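Side-chain contacts in aryl acylamidase (bacterium CSBL00001, PDB 4YJ6), which probably hydrolyses the amide bond of N-acylated aryl amines and belongs to the amidase signature family: residues A[375-378]-A[379-383]; A[417-421]-A[422-426]; A[364-368]-A[369-373]. One frame throughout, in Å; residues are numbered along the deposited sequence.

Interaction 1 (A[375-378]-A[379-383]); sequences QLLR and TTVFD
Thr379 and Thr380 each grip the carbonyl one helical turn behind them twice, through the backbone N and through the hydroxyl. Thr380 OG1 donates to Leu376 O at 2.9 Å and stands above that carbonyl plane, 36° out of it, while Thr380 N comes to the same oxygen from the other face. Thr379 does likewise: its OG1 lies 2.9 Å from Gln375 O, and its N approaches from the opposite face. In both threonines the hydroxyl is turned beside the residue's own backbone N (chi1 -59° in Thr380), which aims OG1 back down the helix. The next two residues, Val381 and Phe382, bond through their backbone alone, with a nearly straight bond of 2.9 Å from Phe382 N to Arg378 O, 174° at the hydrogen.

Packing is lighter. Leu376 CD1 passes 4.2 Å from Thr380 OG1, and Tyr313 touches both residues. Leu377 CD2 lies 4.2 Å from Val381 CG2, this pair facing helices 315-339 and 434-439 through Met318 and Phe438. Arg378 extends away from the helix, where its NE bonds to Phe438 O and its guanidinium makes a cation-pi contact with Tyr221. An alanine in place of Thr380 would probably leave Leu376 O without its hydroxyl donor and thin the contact with Tyr313. Such i to i-4 bonds from threonine hydroxyls to main-chain carbonyls are characteristic of alpha-helices, here helix 368-389.

Interaction 2 (A[417-421]-A[422-426]); sequences SQING and EEIDP
Glu422 faces Ile419 as an antiparallel hydrogen-bonded pair: its N donates to Ile419 O at 2.9 Å from above the carbonyl plane, 57° out of it, and its O receives Ile419 N at 2.9 Å, much closer to the plane. The Glu422 side chain stays extended, with CG anti to the backbone N (chi1 177°), and leads away from the hairpin, where OE2 is hydrogen-bonded to Gln315 NE2 at the start of helix 315-339. Glu423 sits across from Gln418 in the non-hydrogen-bonded pair. Their side chains run alongside each other in the same direction, amide and carboxylate planes 42° apart, although the modelled closeness of Glu423 OE2 to the glutamine is doubtful. A water donates to Glu423 OE1 at 2.7 Å and, weakly, to Gln418 OE1, thus linking the two ends.

The two short strands form a tight beta hairpin, closed by a type I' turn from Ile419 to Glu422; Asn420 and Gly421 supply the positive phi values that this turn needs. Beyond the pairing, Ile424 N donates to Ser417 O at 2.9 Å, from above its carbonyl plane. Ile424 puts CG2 4.1 Å from Ile419 CG1, the two buried side chains slanting across each other, where Ala401 touches Ile419 and Gln315 touches Ile424. At Pro426 the ring carbon CB rests 3.6 Å from Ser417 OG, and Glu414 also packs against the proline.

Interaction 3 (A[364-368]-A[369-373]); sequences ADISV and QQISA
Ser367 and Gln370 make the polar contact that starts the helix: Gln370 N donates to Ser367 OG at 3.0 Å, with 152° at the hydrogen. The serine hydroxyl sits between its own backbone N and carbonyl carbon (chi1 66°), a rotation that swings OG over the first turn to receive this amide. Ser367 O is used as well, taking Ile371 N at 3.0 Å in the carbonyl plane with 171° at the hydrogen, so one residue accepts two amides, one through its side chain and one through its backbone. The next carbonyl, Val368 O, has two donors from Ser372, N and OG, both at 2.9 Å and on opposite faces of the carbonyl.

Apolar contacts line the side turned to helix 315-339. Ile366 crosses both Gln370 and Ile371 at about a right angle: its CG1 meets the aliphatic part of Gln370 at CB, 3.7 Å away, while CD1 lies 3.9 Å from Ile371 CG1. Arg324 touches Ile366 and Gln370, and Ile328 adds to the packing on Ile366.

The Gln369 amide adds van der Waals touches, its chain bending back at chi2. Its OE1 comes to 3.4 Å from Ser367 CB, and NE2 lies 3.6 Å from Val368 CG1, so the amide reaches back over the residues that begin the helix.

With Ser367 as N-cap and Ile366 just before it packing on Ile371 in the first turn, the geometry is that of a serine-capped helix start with a hydrophobic staple.

In the fold
Along the chain the order is interaction 3, interaction 1, interaction 2. The first two share helix 368-389: interaction 3 sets its N-terminal start, after the loop that follows helix 354-363, and interaction 1 lies in its body, with centres 16 Å apart. Interaction 2 is a separate two-stranded hairpin, centred 23 Å from interaction 1 and 26 Å from interaction 3, and it touches neither. Helix 315-339 connects all three, contacting residues of each. Between interactions 1 and 2 the chain passes through strand 394-398 of the eight-stranded mixed sheet. All lie at the periphery, 23 to 29 Å from the chain's centre, within the amidase family region.

Interaction 1 (A[375-378]-A[379-383])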
# COMPACT_ATOMS: atom_id res chain seq x y z
N GLN A 375 -10.60 7.13 -20.61
CA GLN A 375 -11.31 5.86 -20.47
C GLN A 375 -10.92 4.86 -21.56
O GLN A 375 -10.81 3.66 -21.30
CB GLN A 375 -12.82 6.09 -20.52
CG GLN A 375 -13.33 6.81 -19.25
CD GLN A 375 -14.75 7.31 -19.38
OE1 GLN A 375 -15.33 7.29 -20.45
NE2 GLN A 375 -15.30 7.79 -18.28
N LEU A 376 -10.72 5.35 -22.78
CA LEU A 376 -10.23 4.49 -23.87
C LEU A 376 -8.80 3.99 -23.58
O LEU A 376 -8.50 2.83 -23.78
CB LEU A 376 -10.25 5.29 -25.18
CG LEU A 376 -9.54 4.58 -26.35
CD1 LEU A 376 -10.27 3.28 -26.69
CD2 LEU A 376 -9.51 5.50 -27.56
N LEU A 377 -7.94 4.87 -23.09
CA LEU A 377 -6.58 4.48 -22.71
C LEU A 377 -6.65 3.38 -21.65
O LEU A 377 -5.97 2.37 -21.75
CB LEU A 377 -5.78 5.71 -22.21
CG LEU A 377 -4.32 5.47 -21.76
CD1 LEU A 377 -3.46 6.73 -21.92
CD2 LEU A 377 -4.25 4.99 -20.28
N ARG A 378 -7.47 3.59 -20.63
CA ARG A 378 -7.61 2.62 -19.56
C ARG A 378 -8.08 1.27 -20.10
O ARG A 378 -7.57 0.22 -19.71
CB ARG A 378 -8.61 3.17 -18.51
CG ARG A 378 -8.73 2.27 -17.29
CD ARG A 378 -9.75 2.85 -16.34
NE ARG A 378 -9.85 2.03 -15.13
CZ ARG A 378 -10.67 2.32 -14.13
NH1 ARG A 378 -11.39 3.43 -14.19
NH2 ARG A 378 -10.72 1.53 -13.06
N THR A 379 -9.05 1.31 -21.00
CA THR A 379 -9.60 0.09 -21.61
C THR A 379 -8.48 -0.66 -22.34
O THR A 379 -8.34 -1.86 -22.23
CB THR A 379 -10.72 0.42 -22.62
OG1 THR A 379 -11.81 1.07 -21.95
CG2 THR A 379 -11.21 -0.86 -23.31
N THR A 380 -7.67 0.09 -23.07
CA THR A 380 -6.58 -0.49 -23.84
C THR A 380 -5.59 -1.20 -22.92
O THR A 380 -5.13 -2.32 -23.21
CB THR A 380 -5.88 0.60 -24.67
OG1 THR A 380 -6.86 1.20 -25.54
CG2 THR A 380 -4.77 -0.02 -25.54
N VAL A 381 -5.24 -0.55 -21.81
CA VAL A 381 -4.33 -1.17 -20.86
C VAL A 381 -4.92 -2.43 -20.24
O VAL A 381 -4.25 -3.43 -20.12
CB VAL A 381 -3.92 -0.19 -19.78
CG1 VAL A 381 -3.15 -0.90 -18.60
CG2 VAL A 381 -3.09 0.91 -20.47
N PHE A 382 -6.19 -2.33 -19.82
CA PHE A 382 -6.94 -3.48 -19.33
C PHE A 382 -6.86 -4.62 -20.34
O PHE A 382 -6.57 -5.74 -19.96
CB PHE A 382 -8.37 -2.98 -19.08
CG PHE A 382 -9.41 -4.04 -18.82
CD1 PHE A 382 -9.43 -4.76 -17.63
CD2 PHE A 382 -10.46 -4.21 -19.71
CE1 PHE A 382 -10.48 -5.68 -17.37
CE2 PHE A 382 -11.52 -5.11 -19.45
CZ PHE A 382 -11.53 -5.85 -18.26
N ASP A 383 -7.09 -4.33 -21.63
CA ASP A 383 -7.13 -5.42 -22.60
C ASP A 383 -5.71 -5.96 -22.85
O ASP A 383 -5.55 -7.15 -23.15
CB ASP A 383 -7.77 -4.95 -23.92
CG ASP A 383 -9.29 -5.08 -23.90
OD1 ASP A 383 -9.81 -5.85 -23.08
OD2 ASP A 383 -9.93 -4.40 -24.71

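Interaction 2 (A[417-421]-A[422-426])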
# COMPACT_ATOMS: atom_id res chain seq x y z
N SER A 417 12.86 12.88 -12.18
CA SER A 417 12.15 13.42 -13.35
C SER A 417 12.71 12.81 -14.64
O SER A 417 12.20 13.07 -15.72
CB SER A 417 12.29 14.94 -13.42
OG SER A 417 11.50 15.56 -12.41
N GLN A 418 13.77 12.04 -14.51
CA GLN A 418 14.30 11.26 -15.62
C GLN A 418 14.83 9.94 -15.13
O GLN A 418 15.39 9.88 -14.03
CB GLN A 418 15.45 12.02 -16.30
CG GLN A 418 14.96 13.26 -17.03
CD GLN A 418 15.61 14.55 -16.54
OE1 GLN A 418 15.00 15.35 -15.80
NE2 GLN A 418 16.86 14.79 -17.00
N ILE A 419 14.69 8.90 -15.94
CA ILE A 419 15.39 7.63 -15.74
C ILE A 419 16.02 7.23 -17.07
O ILE A 419 15.36 7.25 -18.12
CB ILE A 419 14.41 6.53 -15.30
CG1 ILE A 419 13.83 6.91 -13.91
CG2 ILE A 419 15.09 5.19 -15.20
CD1 ILE A 419 12.69 5.93 -13.44
N ASN A 420 17.30 6.88 -17.02
CA ASN A 420 18.04 6.52 -18.24
C ASN A 420 17.92 7.63 -19.30
O ASN A 420 17.83 7.35 -20.49
CB ASN A 420 17.54 5.18 -18.81
CG ASN A 420 17.75 4.02 -17.85
OD1 ASN A 420 18.60 4.10 -16.95
ND2 ASN A 420 16.97 2.95 -18.01
N GLY A 421 17.90 8.88 -18.86
CA GLY A 421 17.81 10.01 -19.77
C GLY A 421 16.44 10.28 -20.35
O GLY A 421 16.27 11.21 -21.16
N GLU A 422 15.44 9.49 -19.96
CA GLU A 422 14.09 9.64 -20.48
C GLU A 422 13.24 10.36 -19.44
O GLU A 422 13.28 9.98 -18.27
CB GLU A 422 13.48 8.26 -20.75
CG GLU A 422 12.07 8.35 -21.23
CD GLU A 422 11.44 7.00 -21.63
OE1 GLU A 422 12.15 6.10 -22.15
OE2 GLU A 422 10.20 6.90 -21.47
N GLU A 423 12.49 11.38 -19.86
CA GLU A 423 11.66 12.15 -18.94
C GLU A 423 10.58 11.22 -18.40
O GLU A 423 10.00 10.43 -19.14
CB GLU A 423 10.97 13.32 -19.65
CG GLU A 423 11.88 14.53 -19.92
CD GLU A 423 12.39 15.16 -18.62
OE1 GLU A 423 11.56 15.69 -17.81
OE2 GLU A 423 13.61 15.08 -18.40
N ILE A 424 10.26 11.41 -17.12
CA ILE A 424 9.22 10.61 -16.49
C ILE A 424 8.58 11.48 -15.42
O ILE A 424 9.26 12.34 -14.81
CB ILE A 424 9.80 9.30 -15.93
CG1 ILE A 424 8.69 8.31 -15.55
CG2 ILE A 424 10.74 9.52 -14.72
CD1 ILE A 424 9.22 6.86 -15.52
N ASP A 425 7.28 11.31 -15.22
CA ASP A 425 6.56 12.10 -14.23
C ASP A 425 7.09 11.77 -12.81
O ASP A 425 7.14 10.61 -12.39
CB ASP A 425 5.07 11.78 -14.31
CG ASP A 425 4.24 12.63 -13.36
OD1 ASP A 425 4.25 12.33 -12.17
OD2 ASP A 425 3.60 13.59 -13.81
N PRO A 426 7.54 12.80 -12.08
CA PRO A 426 8.22 12.53 -10.82
C PRO A 426 7.26 12.16 -9.70
O PRO A 426 7.72 11.62 -8.69
CB PRO A 426 8.89 13.88 -10.51
CG PRO A 426 8.02 14.88 -11.13
CD PRO A 426 7.54 14.24 -12.41
O HOH W 1 12.55 17.60 -16.21

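Interaction 3 (A[364-368]-A[369-373])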
# COMPACT_ATOMS: atom_id res chain seq x y z
N ALA A 364 -10.25 21.19 -13.73
CA ALA A 364 -11.37 21.96 -13.18
C ALA A 364 -12.58 22.03 -14.14
O ALA A 364 -13.75 22.00 -13.72
CB ALA A 364 -10.90 23.38 -12.81
N ASP A 365 -12.26 22.14 -15.43
CA ASP A 365 -13.27 22.11 -16.50
C ASP A 365 -12.91 21.09 -17.58
O ASP A 365 -13.00 21.35 -18.78
CB ASP A 365 -13.43 23.51 -17.10
CG ASP A 365 -13.91 24.52 -16.07
OD1 ASP A 365 -15.11 24.46 -15.70
OD2 ASP A 365 -13.09 25.35 -15.60
N ILE A 366 -12.50 19.90 -17.14
CA ILE A 366 -12.08 18.87 -18.08
C ILE A 366 -13.23 18.54 -19.02
O ILE A 366 -14.39 18.49 -18.59
CB ILE A 366 -11.63 17.60 -17.33
CG1 ILE A 366 -11.04 16.58 -18.32
CG2 ILE A 366 -12.78 17.00 -16.46
CD1 ILE A 366 -10.43 15.41 -17.62
N SER A 367 -12.94 18.33 -20.29
CA SER A 367 -14.00 18.09 -21.27
C SER A 367 -14.39 16.63 -21.25
O SER A 367 -13.60 15.77 -20.87
CB SER A 367 -13.54 18.44 -22.67
OG SER A 367 -12.51 17.57 -23.09
N VAL A 368 -15.61 16.35 -21.69
CA VAL A 368 -16.09 14.99 -21.80
C VAL A 368 -15.22 14.24 -22.82
O VAL A 368 -14.99 13.06 -22.66
CB VAL A 368 -17.62 14.94 -22.14
CG1 VAL A 368 -17.90 15.55 -23.50
CG2 VAL A 368 -18.15 13.51 -22.07
N GLN A 369 -14.71 14.94 -23.84
CA GLN A 369 -13.81 14.30 -24.81
C GLN A 369 -12.55 13.80 -24.11
O GLN A 369 -12.09 12.71 -24.38
CB GLN A 369 -13.45 15.27 -25.94
CG GLN A 369 -14.64 15.58 -26.87
CD GLN A 369 -15.63 16.60 -26.29
OE1 GLN A 369 -15.31 17.37 -25.38
NE2 GLN A 369 -16.86 16.59 -26.82
N GLN A 370 -12.00 14.61 -23.20
CA GLN A 370 -10.78 14.22 -22.50
C GLN A 370 -11.04 13.05 -21.55
O GLN A 370 -10.22 12.13 -21.44
CB GLN A 370 -10.20 15.39 -21.69
CG GLN A 370 -8.91 15.02 -20.96
CD GLN A 370 -7.77 14.75 -21.92
OE1 GLN A 370 -7.17 15.69 -22.45
NE2 GLN A 370 -7.47 13.48 -22.16
N ILE A 371 -12.16 13.12 -20.83
CA ILE A 371 -12.57 12.03 -19.96
C ILE A 371 -12.68 10.73 -20.77
O ILE A 371 -12.14 9.69 -20.36
CB ILE A 371 -13.93 12.36 -19.29
CG1 ILE A 371 -13.73 13.47 -18.26
CG2 ILE A 371 -14.51 11.10 -18.62
CD1 ILE A 371 -15.06 14.01 -17.74
N SER A 372 -13.28 10.83 -21.95
CA SER A 372 -13.51 9.65 -22.79
C SER A 372 -12.18 9.10 -23.29
O SER A 372 -12.00 7.90 -23.38
CB SER A 372 -14.43 9.98 -23.98
OG SER A 372 -15.70 10.41 -23.51
N ALA A 373 -11.27 9.99 -23.65
CA ALA A 373 -9.97 9.56 -24.15
C ALA A 373 -9.22 8.80 -23.06
O ALA A 373 -8.54 7.80 -23.33
CB ALA A 373 -9.17 10.75 -24.63